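UDP-N-Acetylenolpyruvylglucosamine Reductase (Thermus caldophilus, PDB 2GQT) uses FAD and NADPH to reduce UDP-N-acetylenolpyruvylglucosamine to UDP-N-acetylmuramate, a step in building the peptidoglycan of the bacterial cell wall. Local coordinates at residues L34-G46 with D55-G67. Sequence-based numbering, arbitrary orientation.
Sequences LKRATEAPYRVLG and DEGVPERVIRLAG. With FAD (flavin-adenine dinucleotide), chain C.
Glu60 OE1 takes two N-H groups of Arg43, a firm bond from NE at 2.7 Å and a weak one from NH2 at 3.1 Å. The oxygen lies at the guanidinium edge but is met from above its own carboxylate plane, the two planes standing 65° apart, while Val58 CG1 lies over the rim of one guanidinium face. Arg43 NH2 also reaches Pro268 O. On the other face of parallel strands 42-44 and 61-65, Arg61, extended from CG to NE (chi3 176°), reaches the end of helix 31-37: NH1 meets Ala37 O at 3.0 Å, 56° out of the carbonyl plane, and Ala40 CB sits over the guanidinium centre. A leucine in place of Arg61 would probably leave Ala37 O without this donor and the turn after the helix less firmly tied to the strand. Ile63 CD1 packs on Tyr42 CB, Ala37 CB and Thr38 CG2. Arg61 N to Pro41 O, Arg43 N to Arg61 O, Ile63 N to Arg43 O and Leu45 N to Ile63 O join the strands. In this FAD-binding domain, where 61-65 lies between 22-28 and 42-44, the salt bridge thus reinforces the pairing of edge strand 42-44, whose Val44 O accepts from FAD O2B, while Arg61 ties the helix end to the inner strand.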
loop_
_atom_site.group_PDB
_atom_site.type_symbol
_atom_site.label_atom_id
_atom_site.label_comp_id
_atom_site.label_asym_id
_atom_site.label_seq_id
_atom_site.Cartn_x
_atom_site.Cartn_y
_atom_site.Cartn_z
ATOM N N LEU A 34 -5.427 -6.028 19.877
ATOM C CA LEU A 34 -5.368 -6.810 18.629
ATOM C C LEU A 34 -5.994 -8.198 18.789
ATOM O O LEU A 34 -6.747 -8.640 17.919
ATOM C CB LEU A 34 -3.934 -6.934 18.109
ATOM C CG LEU A 34 -3.811 -7.579 16.721
ATOM C CD1 LEU A 34 -4.622 -6.818 15.671
ATOM C CD2 LEU A 34 -2.362 -7.683 16.312
ATOM N N LYS A 35 -5.691 -8.872 19.900
ATOM C CA LYS A 35 -6.260 -10.196 20.188
ATOM C C LYS A 35 -7.785 -10.144 20.222
ATOM O O LYS A 35 -8.452 -11.040 19.698
ATOM C CB LYS A 35 -5.691 -10.768 21.492
ATOM C CG LYS A 35 -4.257 -11.269 21.352
ATOM C CD LYS A 35 -3.525 -11.341 22.683
ATOM C CE LYS A 35 -3.600 -12.718 23.312
ATOM N NZ LYS A 35 -2.743 -12.773 24.528
ATOM N N ARG A 36 -8.325 -9.072 20.802
ATOM C CA ARG A 36 -9.768 -8.869 20.893
ATOM C C ARG A 36 -10.413 -8.537 19.541
ATOM O O ARG A 36 -11.444 -9.105 19.181
ATOM C CB ARG A 36 -10.103 -7.791 21.935
ATOM C CG ARG A 36 -11.585 -7.480 22.057
ATOM C CD ARG A 36 -11.832 -6.175 22.783
ATOM N NE ARG A 36 -13.067 -5.549 22.314
ATOM C CZ ARG A 36 -13.386 -4.269 22.486
ATOM N NH1 ARG A 36 -12.561 -3.442 23.120
ATOM N NH2 ARG A 36 -14.537 -3.813 22.015
ATOM N N ALA A 37 -9.799 -7.623 18.792
ATOM C CA ALA A 37 -10.334 -7.205 17.497
ATOM C C ALA A 37 -10.447 -8.371 16.509
ATOM O O ALA A 37 -11.352 -8.391 15.678
ATOM C CB ALA A 37 -9.473 -6.100 16.908
ATOM N N THR A 38 -9.536 -9.336 16.617
ATOM C CA THR A 38 -9.453 -10.450 15.664
ATOM C C THR A 38 -10.320 -11.657 16.039
ATOM O O THR A 38 -10.198 -12.717 15.428
ATOM C CB THR A 38 -7.997 -10.935 15.469
ATOM O OG1 THR A 38 -7.411 -11.247 16.739
ATOM C CG2 THR A 38 -7.166 -9.877 14.764
ATOM N N GLU A 39 -11.196 -11.490 17.026
ATOM C CA GLU A 39 -12.056 -12.581 17.494
ATOM C C GLU A 39 -13.233 -12.840 16.561
ATOM O O GLU A 39 -13.904 -13.867 16.674
ATOM C CB GLU A 39 -12.551 -12.298 18.910
ATOM C CG GLU A 39 -11.496 -12.500 19.982
ATOM C CD GLU A 39 -12.012 -12.179 21.373
ATOM O OE1 GLU A 39 -13.109 -11.591 21.486
ATOM O OE2 GLU A 39 -11.313 -12.505 22.354
ATOM N N ALA A 40 -13.489 -11.899 15.656
ATOM C CA ALA A 40 -14.487 -12.062 14.610
ATOM C C ALA A 40 -13.846 -11.744 13.256
ATOM O O ALA A 40 -12.758 -11.157 13.223
ATOM C CB ALA A 40 -15.672 -11.156 14.876
ATOM N N PRO A 41 -14.495 -12.144 12.140
ATOM C CA PRO A 41 -13.962 -11.867 10.801
ATOM C C PRO A 41 -13.502 -10.419 10.628
ATOM O O PRO A 41 -14.213 -9.490 11.001
ATOM C CB PRO A 41 -15.150 -12.162 9.883
ATOM C CG PRO A 41 -15.924 -13.211 10.619
ATOM C CD PRO A 41 -15.764 -12.901 12.076
ATOM N N TYR A 42 -12.312 -10.255 10.060
ATOM C CA TYR A 42 -11.662 -8.951 9.982
ATOM C C TYR A 42 -10.894 -8.799 8.679
ATOM O O TYR A 42 -10.564 -9.790 8.012
ATOM C CB TYR A 42 -10.698 -8.759 11.167
ATOM C CG TYR A 42 -9.608 -9.809 11.226
ATOM C CD1 TYR A 42 -8.410 -9.651 10.516
ATOM C CD2 TYR A 42 -9.787 -10.978 11.965
ATOM C CE1 TYR A 42 -7.424 -10.625 10.552
ATOM C CE2 TYR A 42 -8.807 -11.954 12.011
ATOM C CZ TYR A 42 -7.626 -11.777 11.300
ATOM O OH TYR A 42 -6.655 -12.750 11.354
ATOM N N ARG A 43 -10.623 -7.541 8.336
ATOM C CA ARG A 43 -9.658 -7.152 7.317
ATOM C C ARG A 43 -8.704 -6.163 7.983
ATOM O O ARG A 43 -9.059 -5.548 8.988
ATOM C CB ARG A 43 -10.358 -6.448 6.157
ATOM C CG ARG A 43 -11.421 -7.270 5.447
ATOM C CD ARG A 43 -12.078 -6.442 4.370
ATOM N NE ARG A 43 -13.253 -7.104 3.817
ATOM C CZ ARG A 43 -13.324 -7.631 2.601
ATOM N NH1 ARG A 43 -12.289 -7.580 1.770
ATOM N NH2 ARG A 43 -14.451 -8.207 2.215
ATOM N N VAL A 44 -7.501 -6.011 7.439
ATOM C CA VAL A 44 -6.564 -5.005 7.940
ATOM C C VAL A 44 -6.444 -3.880 6.920
ATOM O O VAL A 44 -6.266 -4.112 5.715
ATOM C CB VAL A 44 -5.165 -5.590 8.243
ATOM C CG1 VAL A 44 -4.262 -4.536 8.883
ATOM C CG2 VAL A 44 -5.276 -6.795 9.141
ATOM N N LEU A 45 -6.562 -2.654 7.410
ATOM C CA LEU A 45 -6.382 -1.475 6.585
ATOM C C LEU A 45 -5.050 -0.821 6.907
ATOM O O LEU A 45 -4.776 -0.517 8.080
ATOM C CB LEU A 45 -7.525 -0.491 6.840
ATOM C CG LEU A 45 -7.471 0.901 6.215
ATOM C CD1 LEU A 45 -7.600 0.843 4.696
ATOM C CD2 LEU A 45 -8.552 1.767 6.841
ATOM N N GLY A 46 -4.228 -0.608 5.878
ATOM C CA GLY A 46 -2.985 0.151 6.023
ATOM C C GLY A 46 -3.269 1.598 5.662
ATOM O O GLY A 46 -4.244 2.180 6.136
ATOM N N ASP A 55 -18.791 0.946 -3.258
ATOM C CA ASP A 55 -19.668 1.923 -2.638
ATOM C C ASP A 55 -20.496 1.325 -1.508
ATOM O O ASP A 55 -20.948 2.055 -0.633
ATOM C CB ASP A 55 -20.559 2.563 -3.705
ATOM C CG ASP A 55 -19.755 3.301 -4.770
ATOM O OD1 ASP A 55 -18.883 4.123 -4.398
ATOM O OD2 ASP A 55 -19.985 3.054 -5.981
ATOM N N GLU A 56 -20.657 0.002 -1.504
ATOM C CA GLU A 56 -21.382 -0.696 -0.434
ATOM C C GLU A 56 -20.531 -0.944 0.822
ATOM O O GLU A 56 -21.049 -1.372 1.854
ATOM C CB GLU A 56 -22.006 -2.014 -0.936
ATOM C CG GLU A 56 -21.016 -3.085 -1.429
ATOM C CD GLU A 56 -20.839 -3.085 -2.939
ATOM O OE1 GLU A 56 -20.781 -4.190 -3.527
ATOM O OE2 GLU A 56 -20.767 -1.988 -3.532
ATOM N N GLY A 57 -19.229 -0.669 0.735
ATOM C CA GLY A 57 -18.316 -0.906 1.855
ATOM C C GLY A 57 -18.103 -2.384 2.146
ATOM O O GLY A 57 -18.283 -3.233 1.264
ATOM N N VAL A 58 -17.716 -2.697 3.383
ATOM C CA VAL A 58 -17.446 -4.082 3.799
ATOM C C VAL A 58 -18.113 -4.394 5.139
ATOM O O VAL A 58 -18.260 -3.501 5.975
ATOM C CB VAL A 58 -15.924 -4.398 3.890
ATOM C CG1 VAL A 58 -15.232 -4.183 2.547
ATOM C CG2 VAL A 58 -15.245 -3.565 4.977
ATOM N N PRO A 59 -18.538 -5.658 5.341
ATOM C CA PRO A 59 -19.195 -6.023 6.596
ATOM C C PRO A 59 -18.269 -6.447 7.741
ATOM O O PRO A 59 -18.696 -6.451 8.899
ATOM C CB PRO A 59 -20.093 -7.194 6.180
ATOM C CG PRO A 59 -19.322 -7.867 5.104
ATOM C CD PRO A 59 -18.512 -6.790 4.392
ATOM N N GLU A 60 -17.020 -6.788 7.428
ATOM C CA GLU A 60 -16.088 -7.285 8.436
ATOM C C GLU A 60 -15.551 -6.146 9.297
ATOM O O GLU A 60 -15.669 -4.969 8.938
ATOM C CB GLU A 60 -14.914 -8.030 7.790
ATOM C CG GLU A 60 -15.293 -9.266 6.981
ATOM C CD GLU A 60 -15.705 -8.958 5.555
ATOM O OE1 GLU A 60 -15.518 -7.812 5.089
ATOM O OE2 GLU A 60 -16.223 -9.882 4.891
ATOM N N ARG A 61 -14.962 -6.504 10.435
ATOM C CA ARG A 61 -14.217 -5.544 11.233
ATOM C C ARG A 61 -13.009 -5.111 10.415
ATOM O O ARG A 61 -12.297 -5.955 9.874
ATOM C CB ARG A 61 -13.756 -6.179 12.535
ATOM C CG ARG A 61 -14.886 -6.633 13.440
ATOM C CD ARG A 61 -14.318 -7.216 14.710
ATOM N NE ARG A 61 -15.371 -7.589 15.650
ATOM C CZ ARG A 61 -15.151 -8.115 16.852
ATOM N NH1 ARG A 61 -13.913 -8.346 17.269
ATOM N NH2 ARG A 61 -16.178 -8.414 17.637
ATOM N N VAL A 62 -12.811 -3.801 10.296
ATOM C CA VAL A 62 -11.643 -3.274 9.594
ATOM C C VAL A 62 -10.672 -2.754 10.652
ATOM O O VAL A 62 -10.992 -1.831 11.397
ATOM C CB VAL A 62 -12.034 -2.184 8.570
ATOM C CG1 VAL A 62 -10.798 -1.633 7.892
ATOM C CG2 VAL A 62 -12.969 -2.766 7.520
ATOM N N ILE A 63 -9.503 -3.379 10.732
ATOM C CA ILE A 63 -8.524 -3.106 11.773
ATOM C C ILE A 63 -7.431 -2.165 11.274
ATOM O O ILE A 63 -6.846 -2.384 10.203
ATOM C CB ILE A 63 -7.891 -4.413 12.284
ATOM C CG1 ILE A 63 -8.955 -5.306 12.933
ATOM C CG2 ILE A 63 -6.765 -4.125 13.267
ATOM C CD1 ILE A 63 -8.471 -6.687 13.290
ATOM N N ARG A 64 -7.190 -1.113 12.052
ATOM C CA ARG A 64 -6.069 -0.186 11.862
ATOM C C ARG A 64 -5.119 -0.362 13.033
ATOM O O ARG A 64 -5.553 -0.401 14.188
ATOM C CB ARG A 64 -6.558 1.267 11.889
ATOM C CG ARG A 64 -7.306 1.752 10.682
ATOM C CD ARG A 64 -7.455 3.264 10.749
ATOM N NE ARG A 64 -7.837 3.787 12.067
ATOM C CZ ARG A 64 -7.874 5.082 12.357
ATOM N NH1 ARG A 64 -7.549 5.975 11.428
ATOM N NH2 ARG A 64 -8.238 5.494 13.562
ATOM N N LEU A 65 -3.826 -0.424 12.740
ATOM C CA LEU A 65 -2.807 -0.568 13.768
ATOM C C LEU A 65 -2.229 0.776 14.141
ATOM O O LEU A 65 -1.663 1.477 13.297
ATOM C CB LEU A 65 -1.697 -1.492 13.279
ATOM C CG LEU A 65 -2.095 -2.902 12.843
ATOM C CD1 LEU A 65 -0.882 -3.594 12.262
ATOM C CD2 LEU A 65 -2.686 -3.710 13.996
ATOM N N ALA A 66 -2.384 1.130 15.408
ATOM C CA ALA A 66 -1.862 2.389 15.919
ATOM C C ALA A 66 -1.132 2.120 17.238
ATOM O O ALA A 66 -0.688 0.998 17.471
ATOM C CB ALA A 66 -2.998 3.400 16.080
ATOM N N GLY A 67 -0.981 3.135 18.092
ATOM C CA GLY A 67 -0.346 2.940 19.398
ATOM C C GLY A 67 1.030 2.314 19.277
ATOM O O GLY A 67 1.883 2.811 18.549
HETATM P PA FAD C . -3.571 -0.827 1.890
HETATM O O1A FAD C . -3.899 -0.268 0.569
HETATM O O2A FAD C . -4.198 -0.273 3.111
HETATM O O5B FAD C . -3.813 -2.395 1.912
HETATM C C5B FAD C . -3.297 -3.200 0.846
HETATM C C4B FAD C . -3.328 -4.660 1.241
HETATM O O4B FAD C . -2.426 -4.855 2.350
HETATM C C3B FAD C . -4.702 -5.159 1.711
HETATM O O3B FAD C . -4.807 -6.539 1.357
HETATM C C2B FAD C . -4.602 -5.007 3.224
HETATM O O2B FAD C . -5.485 -5.891 3.914
HETATM C C1B FAD C . -3.166 -5.427 3.457
HETATM N N9A FAD C . -2.555 -4.933 4.708
HETATM C C8A FAD C . -2.390 -3.651 5.074
HETATM N N7A FAD C . -1.774 -3.614 6.258
HETATM C C5A FAD C . -1.520 -4.872 6.634
HETATM C C6A FAD C . -0.933 -5.471 7.755
HETATM N N6A FAD C . -0.418 -4.764 8.770
HETATM N N1A FAD C . -0.860 -6.816 7.798
HETATM C C2A FAD C . -1.359 -7.571 6.808
HETATM N N3A FAD C . -1.941 -7.055 5.729
HETATM C C4A FAD C . -2.028 -5.713 5.645
HETATM N N1 FAD C . 3.181 0.109 -5.030
HETATM C C2 FAD C . 4.413 -0.403 -5.380
HETATM O O2 FAD C . 4.651 -1.589 -5.203
HETATM N N3 FAD C . 5.370 0.425 -5.959
HETATM C C4 FAD C . 5.132 1.777 -6.175
HETATM O O4 FAD C . 6.011 2.482 -6.682
HETATM C C4X FAD C . 3.889 2.287 -5.809
HETATM N N5 FAD C . 3.603 3.634 -6.017
HETATM C C5X FAD C . 2.375 4.151 -5.584
HETATM C C6 FAD C . 2.125 5.515 -5.735
HETATM C C7 FAD C . 0.922 6.068 -5.305
HETATM C C7M FAD C . 0.675 7.572 -5.470
HETATM C C8 FAD C . -0.042 5.235 -4.726
HETATM C C8M FAD C . -1.378 5.824 -4.251
HETATM C C9 FAD C . 0.205 3.872 -4.584
HETATM C C9A FAD C . 1.411 3.314 -5.009
HETATM N N10 FAD C . 1.673 1.941 -4.870
HETATM C C10 FAD C . 2.923 1.449 -5.241
HETATM C "C1'" FAD C . 0.651 0.988 -4.362
HETATM C "C2'" FAD C . 0.631 0.912 -2.827
HETATM O "O2'" FAD C . 1.261 2.072 -2.248
HETATM C "C3'" FAD C . 1.337 -0.336 -2.294
HETATM O "O3'" FAD C . 0.665 -1.512 -2.767
HETATM C "C4'" FAD C . 1.414 -0.336 -0.762
HETATM O "O4'" FAD C . 2.268 -1.399 -0.334
HETATM C "C5'" FAD C . 0.055 -0.482 -0.083
HETATM O "O5'" FAD C . 0.264 -0.259 1.312
HETATM P P FAD C . -0.913 0.360 2.195
HETATM O O1P FAD C . -0.408 0.418 3.580
HETATM O O2P FAD C . -1.481 1.576 1.575
HETATM O O3P FAD C . -1.960 -0.854 2.100
HETATM O O HOH W 1 -14.704 -9.497 20.156
HETATM O O HOH W 2 -16.975 -9.301 2.364
HETATM O O HOH W 3 -2.931 -0.495 10.069
#